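Local coordinates for protein arginase, mitochondrial (Medicago truncatula, PDB 6VSS) that hydrolyses L-arginine to urea and L-ornithine, and agmatine to urea and putrescine, with two manganese ions in each subunit of a homohexamer, at residues I88-I92 / A328-R333; V178-H182 / L255-E259. Residue numbers count along the deposited sequence, not the author numbering.

Interaction 1 (I88-I92 / A328-R333); sequences IREAI and AAKLVR
Two short helical segments, 88-92 at the C-terminal end of helix 84-92 and 328-333 within helix 323-339, cross steeply at -73° with their axes 8.5 Å apart at the closest approach. Small residues at the crossing make this spacing possible. Ala329 is the central bump: its CB enters the hollow between Ile88, Ala91 and Ile92, lying 3.7 Å from Ala91 CB, 3.7 Å from Ile92 CG1 and 3.5 Å from Ile92 N, and 3.9 Å from Ile88 O. Ile88 O accepts the helical hydrogen bond from Ile92 N (2.9 Å), so the methyl rests against the helix backbone. The CA atoms of Ile92 and Ala329 are 4.8 Å apart. Both isoleucines take the mt rotamer. Ile88 sits beside the two alanines, with CG1 3.9 Å from Ala328 CB and CG2 3.8 Å from Val332 CG2; Ile92 CD1 meets Val332 CG1 at 3.9 Å. Val332 (chi1 t) also packs on Leu66, Leu154 and Leu156 of the sheet beneath. At the C-terminal end of helix 84-92, buried Arg333 (chi1 m, chi2 t, chi3 p) curls round so that NH1 donates to Ile92 O (3.2 Å, 138° at the hydrogen); NH2 bonds Asn98 O. The CA-to-CB bond of Arg89 points away, and its side chain forms salt bridges with Asp118 and with Glu122 of a neighbouring subunit. This is close helix-helix packing against the central parallel sheet of the α/β arginase fold, with Arg333 tying the helix end to the adjoining L-ornithine-binding segment that includes Thr97 and Asn98.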
ATOM      1  N   ILE B  88      -7.293 -16.367  -9.444  1.00 24.05           N
ATOM      2  CA  ILE B  88      -6.501 -16.818 -10.632  1.00 24.85           C
ATOM      3  C   ILE B  88      -7.407 -16.875 -11.870  1.00 24.67           C
ATOM      4  O   ILE B  88      -7.035 -16.256 -12.885  1.00 25.52           O
ATOM      5  CB  ILE B  88      -5.787 -18.142 -10.369  1.00 24.98           C
ATOM      6  CG1 ILE B  88      -4.789 -18.039  -9.218  1.00 24.86           C
ATOM      7  CG2 ILE B  88      -5.092 -18.642 -11.629  1.00 25.11           C
ATOM      8  CD1 ILE B  88      -4.416 -19.434  -8.696  1.00 24.74           C
ATOM      9  N   ARG B  89      -8.591 -17.475 -11.809  1.00 24.94           N
ATOM     10  CA  ARG B  89      -9.463 -17.477 -13.023  1.00 24.73           C
ATOM     11  C   ARG B  89      -9.750 -16.044 -13.483  1.00 24.62           C
ATOM     12  O   ARG B  89      -9.818 -15.785 -14.672  1.00 24.03           O
ATOM     13  CB  ARG B  89     -10.752 -18.246 -12.803  1.00 24.94           C
ATOM     14  CG  ARG B  89     -10.471 -19.709 -12.528  1.00 26.41           C
ATOM     15  CD  ARG B  89     -11.701 -20.527 -12.423  1.00 27.68           C
ATOM     16  NE  ARG B  89     -12.368 -20.136 -11.210  1.00 30.67           N
ATOM     17  CZ  ARG B  89     -12.261 -20.787 -10.045  1.00 31.92           C
ATOM     18  NH1 ARG B  89     -11.568 -21.900  -9.963  1.00 33.14           N
ATOM     19  NH2 ARG B  89     -12.930 -20.381  -9.003  1.00 32.56           N
ATOM     20  N   GLU B  90     -10.085 -15.164 -12.584  1.00 24.78           N
ATOM     21  CA  GLU B  90     -10.390 -13.790 -13.020  1.00 25.93           C
ATOM     22  C   GLU B  90      -9.158 -13.225 -13.747  1.00 24.75           C
ATOM     23  O   GLU B  90      -9.324 -12.506 -14.709  1.00 24.10           O
ATOM     24  CB  GLU B  90     -10.774 -12.916 -11.829  1.00 27.41           C
ATOM     25  CG  GLU B  90     -10.649 -11.471 -12.204  1.00 30.93           C
ATOM     26  CD  GLU B  90     -11.077 -10.517 -11.126  1.00 34.36           C
ATOM     27  OE1 GLU B  90     -10.279 -10.284 -10.202  1.00 37.00           O
ATOM     28  OE2 GLU B  90     -12.217 -10.059 -11.205  1.00 40.47           O
ATOM     29  N   ALA B  91      -7.946 -13.405 -13.212  1.00 24.08           N
ATOM     30  CA  ALA B  91      -6.742 -12.844 -13.848  1.00 24.76           C
ATOM     31  C   ALA B  91      -6.465 -13.533 -15.195  1.00 25.52           C
ATOM     32  O   ALA B  91      -5.977 -12.869 -16.078  1.00 24.72           O
ATOM     33  CB  ALA B  91      -5.581 -12.898 -12.892  1.00 24.46           C
ATOM     34  N   ILE B  92      -6.773 -14.822 -15.361  1.00 26.78           N
ATOM     35  CA  ILE B  92      -6.576 -15.493 -16.666  1.00 29.05           C
ATOM     36  C   ILE B  92      -7.387 -14.739 -17.704  1.00 32.64           C
ATOM     37  O   ILE B  92      -6.911 -14.596 -18.833  1.00 31.43           O
ATOM     38  CB  ILE B  92      -6.996 -16.968 -16.636  1.00 28.62           C
ATOM     39  CG1 ILE B  92      -5.990 -17.810 -15.865  1.00 29.14           C
ATOM     40  CG2 ILE B  92      -7.179 -17.513 -18.037  1.00 29.18           C
ATOM     41  CD1 ILE B  92      -6.573 -19.183 -15.492  1.00 29.89           C
ATOM     42  N   ALA B 328       0.426 -15.873 -11.307  1.00 20.41           N
ATOM     43  CA  ALA B 328      -0.169 -17.229 -11.207  1.00 20.75           C
ATOM     44  C   ALA B 328      -0.983 -17.545 -12.496  1.00 21.31           C
ATOM     45  O   ALA B 328      -0.883 -18.649 -13.008  1.00 21.14           O
ATOM     46  CB  ALA B 328      -0.997 -17.241  -9.950  1.00 20.34           C
ATOM     47  N   ALA B 329      -1.759 -16.582 -13.001  1.00 22.01           N
ATOM     48  CA  ALA B 329      -2.638 -16.739 -14.184  1.00 22.44           C
ATOM     49  C   ALA B 329      -1.781 -17.029 -15.424  1.00 23.56           C
ATOM     50  O   ALA B 329      -2.064 -18.011 -16.123  1.00 23.63           O
ATOM     51  CB  ALA B 329      -3.480 -15.516 -14.357  1.00 22.17           C
ATOM     52  N   LYS B 330      -0.648 -16.327 -15.575  1.00 24.99           N
ATOM     53  CA  LYS B 330       0.303 -16.579 -16.673  1.00 25.84           C
ATOM     54  C   LYS B 330       0.992 -17.943 -16.527  1.00 25.49           C
ATOM     55  O   LYS B 330       1.179 -18.596 -17.535  1.00 24.72           O
ATOM     56  CB  LYS B 330       1.331 -15.465 -16.779  1.00 26.78           C
ATOM     57  CG  LYS B 330       2.181 -15.634 -18.029  1.00 27.44           C
ATOM     58  CD  LYS B 330       2.840 -14.370 -18.561  1.00 28.34           C
ATOM     59  CE  LYS B 330       3.648 -14.673 -19.820  1.00 29.88           C
ATOM     60  NZ  LYS B 330       4.076 -13.435 -20.507  1.00 31.29           N
ATOM     61  N   LEU B 331       1.394 -18.353 -15.327  1.00 25.59           N
ATOM     62  CA  LEU B 331       1.870 -19.753 -15.099  1.00 25.76           C
ATOM     63  C   LEU B 331       0.788 -20.742 -15.535  1.00 25.47           C
ATOM     64  O   LEU B 331       1.140 -21.711 -16.208  1.00 26.14           O
ATOM     65  CB  LEU B 331       2.327 -19.987 -13.652  1.00 25.30           C
ATOM     66  CG  LEU B 331       3.463 -19.064 -13.190  1.00 25.62           C
ATOM     67  CD1 LEU B 331       3.647 -19.176 -11.693  1.00 25.70           C
ATOM     68  CD2 LEU B 331       4.757 -19.390 -13.918  1.00 25.55           C
ATOM     69  N   VAL B 332      -0.473 -20.507 -15.202  1.00 25.86           N
ATOM     70  CA  VAL B 332      -1.583 -21.427 -15.596  1.00 26.17           C
ATOM     71  C   VAL B 332      -1.680 -21.437 -17.123  1.00 25.85           C
ATOM     72  O   VAL B 332      -1.802 -22.531 -17.709  1.00 24.16           O
ATOM     73  CB  VAL B 332      -2.936 -21.084 -14.931  1.00 26.63           C
ATOM     74  CG1 VAL B 332      -4.005 -22.085 -15.304  1.00 26.38           C
ATOM     75  CG2 VAL B 332      -2.827 -21.131 -13.414  1.00 27.88           C
ATOM     76  N   ARG B 333      -1.634 -20.274 -17.757  1.00 26.13           N
ATOM     77  CA  ARG B 333      -1.815 -20.156 -19.227  1.00 27.61           C
ATOM     78  C   ARG B 333      -0.695 -20.919 -19.940  1.00 27.37           C
ATOM     79  O   ARG B 333      -0.973 -21.664 -20.867  1.00 28.28           O
ATOM     80  CB  ARG B 333      -1.853 -18.694 -19.668  1.00 28.60           C
ATOM     81  CG  ARG B 333      -3.197 -18.036 -19.385  1.00 29.97           C
ATOM     82  CD  ARG B 333      -3.099 -16.530 -19.182  1.00 32.15           C
ATOM     83  NE  ARG B 333      -2.569 -15.880 -20.371  1.00 34.39           N
ATOM     84  CZ  ARG B 333      -3.105 -14.851 -21.012  1.00 36.40           C
ATOM     85  NH1 ARG B 333      -4.248 -14.325 -20.620  1.00 38.52           N
ATOM     86  NH2 ARG B 333      -2.541 -14.428 -22.129  1.00 38.53           N
TER

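Interaction 2 (V178-H182 / L255-E259)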
ATOM      1  N   VAL B 178       4.418 -41.573 -12.438  1.00 34.19           N
ATOM      2  CA  VAL B 178       4.601 -40.422 -13.345  1.00 33.79           C
ATOM      3  C   VAL B 178       5.966 -39.867 -12.986  1.00 33.78           C
ATOM      4  O   VAL B 178       6.465 -40.205 -11.888  1.00 35.38           O
ATOM      5  CB  VAL B 178       3.457 -39.384 -13.186  1.00 33.31           C
ATOM      6  CG1 VAL B 178       2.123 -39.997 -13.519  1.00 32.82           C
ATOM      7  CG2 VAL B 178       3.391 -38.782 -11.796  1.00 32.31           C
ATOM      8  N   ASP B 179       6.566 -39.067 -13.859  1.00 34.18           N
ATOM      9  CA  ASP B 179       7.741 -38.235 -13.484  1.00 33.22           C
ATOM     10  C   ASP B 179       7.176 -36.878 -13.106  1.00 30.04           C
ATOM     11  O   ASP B 179       6.210 -36.515 -13.725  1.00 28.94           O
ATOM     12  CB  ASP B 179       8.773 -38.131 -14.608  1.00 34.32           C
ATOM     13  CG  ASP B 179       9.569 -39.401 -14.924  1.00 36.01           C
ATOM     14  OD1 ASP B 179       9.650 -40.306 -14.054  1.00 35.89           O
ATOM     15  OD2 ASP B 179      10.147 -39.461 -16.038  1.00 34.96           O
ATOM     16  N   ILE B 180       7.799 -36.169 -12.166  1.00 29.16           N
ATOM     17  CA  ILE B 180       7.329 -34.840 -11.710  1.00 27.19           C
ATOM     18  C   ILE B 180       8.411 -33.791 -11.904  1.00 26.58           C
ATOM     19  O   ILE B 180       9.565 -34.007 -11.569  1.00 26.50           O
ATOM     20  CB  ILE B 180       6.842 -34.875 -10.261  1.00 27.59           C
ATOM     21  CG1 ILE B 180       5.731 -35.906 -10.052  1.00 27.37           C
ATOM     22  CG2 ILE B 180       6.457 -33.463  -9.807  1.00 26.41           C
ATOM     23  CD1 ILE B 180       5.274 -35.991  -8.642  1.00 28.37           C
ATOM     24  N   LEU B 181       7.997 -32.671 -12.446  1.00 25.47           N
ATOM     25  CA  LEU B 181       8.792 -31.442 -12.505  1.00 24.73           C
ATOM     26  C   LEU B 181       8.117 -30.527 -11.508  1.00 24.62           C
ATOM     27  O   LEU B 181       6.903 -30.318 -11.666  1.00 23.53           O
ATOM     28  CB  LEU B 181       8.723 -30.834 -13.900  1.00 24.01           C
ATOM     29  CG  LEU B 181       9.352 -29.448 -13.979  1.00 23.69           C
ATOM     30  CD1 LEU B 181      10.795 -29.482 -13.516  1.00 23.59           C
ATOM     31  CD2 LEU B 181       9.224 -28.933 -15.414  1.00 24.32           C
ATOM     32  N   HIS B 182       8.859 -30.121 -10.478  1.00 24.50           N
ATOM     33  CA  HIS B 182       8.321 -29.448  -9.284  1.00 24.53           C
ATOM     34  C   HIS B 182       9.118 -28.165  -9.130  1.00 25.31           C
ATOM     35  O   HIS B 182      10.345 -28.258  -8.916  1.00 27.12           O
ATOM     36  CB  HIS B 182       8.368 -30.417  -8.113  1.00 25.10           C
ATOM     37  CG  HIS B 182       8.217 -29.792  -6.758  1.00 25.35           C
ATOM     38  ND1 HIS B 182       8.907 -30.268  -5.649  1.00 25.47           N
ATOM     39  CD2 HIS B 182       7.413 -28.803  -6.315  1.00 24.90           C
ATOM     40  CE1 HIS B 182       8.515 -29.594  -4.584  1.00 25.86           C
ATOM     41  NE2 HIS B 182       7.618 -28.670  -4.979  1.00 25.10           N
ATOM     42  N   LEU B 255      15.028 -30.833 -20.428  1.00 34.30           N
ATOM     43  CA  LEU B 255      14.513 -31.986 -19.683  1.00 35.85           C
ATOM     44  C   LEU B 255      13.642 -32.837 -20.587  1.00 37.50           C
ATOM     45  O   LEU B 255      12.909 -32.279 -21.422  1.00 36.56           O
ATOM     46  CB  LEU B 255      13.688 -31.472 -18.507  1.00 36.49           C
ATOM     47  CG  LEU B 255      14.494 -30.824 -17.393  1.00 36.07           C
ATOM     48  CD1 LEU B 255      13.532 -30.151 -16.418  1.00 35.47           C
ATOM     49  CD2 LEU B 255      15.342 -31.892 -16.706  1.00 36.82           C
ATOM     50  N   LYS B 256      13.725 -34.146 -20.399  1.00 38.31           N
ATOM     51  CA  LYS B 256      12.889 -35.118 -21.131  1.00 40.14           C
ATOM     52  C   LYS B 256      12.348 -36.099 -20.101  1.00 37.72           C
ATOM     53  O   LYS B 256      13.117 -36.913 -19.575  1.00 36.30           O
ATOM     54  CB  LYS B 256      13.711 -35.782 -22.238  1.00 43.46           C
ATOM     55  CG  LYS B 256      14.516 -34.768 -23.049  1.00 48.06           C
ATOM     56  CD  LYS B 256      15.342 -35.261 -24.279  1.00 49.59           C
ATOM     57  CE  LYS B 256      16.209 -34.130 -24.790  1.00 50.03           C
ATOM     58  NZ  LYS B 256      16.704 -34.382 -26.159  1.00 54.25           N
ATOM     59  N   LEU B 257      11.082 -35.953 -19.755  1.00 36.01           N
ATOM     60  CA  LEU B 257      10.561 -36.668 -18.570  1.00 37.07           C
ATOM     61  C   LEU B 257       9.537 -37.663 -19.060  1.00 36.03           C
ATOM     62  O   LEU B 257       9.034 -37.474 -20.152  1.00 36.95           O
ATOM     63  CB  LEU B 257       9.957 -35.696 -17.545  1.00 36.10           C
ATOM     64  CG  LEU B 257      10.926 -34.799 -16.755  1.00 36.65           C
ATOM     65  CD1 LEU B 257      10.184 -34.034 -15.646  1.00 36.25           C
ATOM     66  CD2 LEU B 257      12.046 -35.570 -16.107  1.00 36.85           C
ATOM     67  N   GLY B 258       9.255 -38.671 -18.251  1.00 36.81           N
ATOM     68  CA  GLY B 258       8.106 -39.555 -18.467  1.00 38.21           C
ATOM     69  C   GLY B 258       8.451 -40.739 -19.364  1.00 39.91           C
ATOM     70  O   GLY B 258       7.585 -41.605 -19.524  1.00 39.16           O
ATOM     71  N   GLU B 259       9.648 -40.813 -19.929  1.00 42.20           N
ATOM     72  CA  GLU B 259       9.939 -41.917 -20.886  1.00 45.52           C
ATOM     73  C   GLU B 259       9.916 -43.238 -20.113  1.00 42.90           C
ATOM     74  O   GLU B 259      10.787 -43.434 -19.223  1.00 42.50           O
ATOM     75  CB  GLU B 259      11.206 -41.631 -21.688  1.00 51.51           C
ATOM     76  CG  GLU B 259      11.018 -40.455 -22.661  1.00 58.06           C
ATOM     77  CD  GLU B 259      12.048 -40.307 -23.784  1.00 66.39           C
ATOM     78  OE1 GLU B 259      11.991 -41.111 -24.767  1.00 71.24           O
ATOM     79  OE2 GLU B 259      12.903 -39.378 -23.697  1.00 72.40           O
TER
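Polar and apolar contacts divide this buried junction between strand residues 178-182 and the irregular segment 255-259. The polar part centres on one carboxylate. Asp179 accepts a short hydrogen bond at OD2 from Gly258 N (2.5 Å, 152° at the hydrogen). Gly258 comes closest in the backbone, its CA 5.2 Å from that of Asp179, and its phi/psi of 89/-5° is a conformation that favours glycine. The same OD2 forms a salt bridge with Arg214, whose NH2 also bonds Glu259 O, while OD1 takes the backbone NH of Arg215; one aspartate thus joins the segment 255-259 to strand 213-221. The apolar part is made by leucines: Leu181 CB lies 3.9 Å from Leu257 CD1, and Leu181 CD1 meets Leu255 CD1 at 4.0 Å. Leu257 adds van der Waals contacts, its CD1 4.1 Å from Ile180 O and its CB 4.0 Å from Asp179 CB. Alternation does the sorting: Asp179 and Leu181 point toward the other segment and Ile180 away, while Leu255 and Leu257 point toward the strand with Lys256 between them directed away. No backbone-to-backbone hydrogen bond links the two segments. Strand 178-183 instead pairs in parallel with strands 213-221 and 264-269. The segment 255-259 belongs to the beta-alpha-beta connection from strand 238-241 through helix 245-252 to strand 264-269, which passes over strands 213-221 and 178-183 of the α/β arginase fold; it runs over one face of the sheet, roughly antiparallel to strand 178-183. Leu257 there touches Arg215 and Val264, and Leu181 and Leu255 both pack on Ile297 of helix 291-300.

Interaction 1 and interaction 2 belong to one α/β domain but do not touch: their centres are 23 Å apart and their nearest atoms about 11 Å. Helix 291-300 touches residues of both, with Ile297 meeting Leu181 and Leu255 while Phe291 and Ile294 meet Leu331. Their relation to the active site differs. In interaction 1, Arg333 lies about 4 Å, side chain to side chain, from the L-ornithine-binding Thr97, yet the side chain of Ala328 is about 13 Å from a manganese ion. In interaction 2, the side chain of Ile180 is about 11 Å from a manganese ion, and the strand leads directly to the metal ligand Asp184, whose OD2 is hydrogen-bonded to His182.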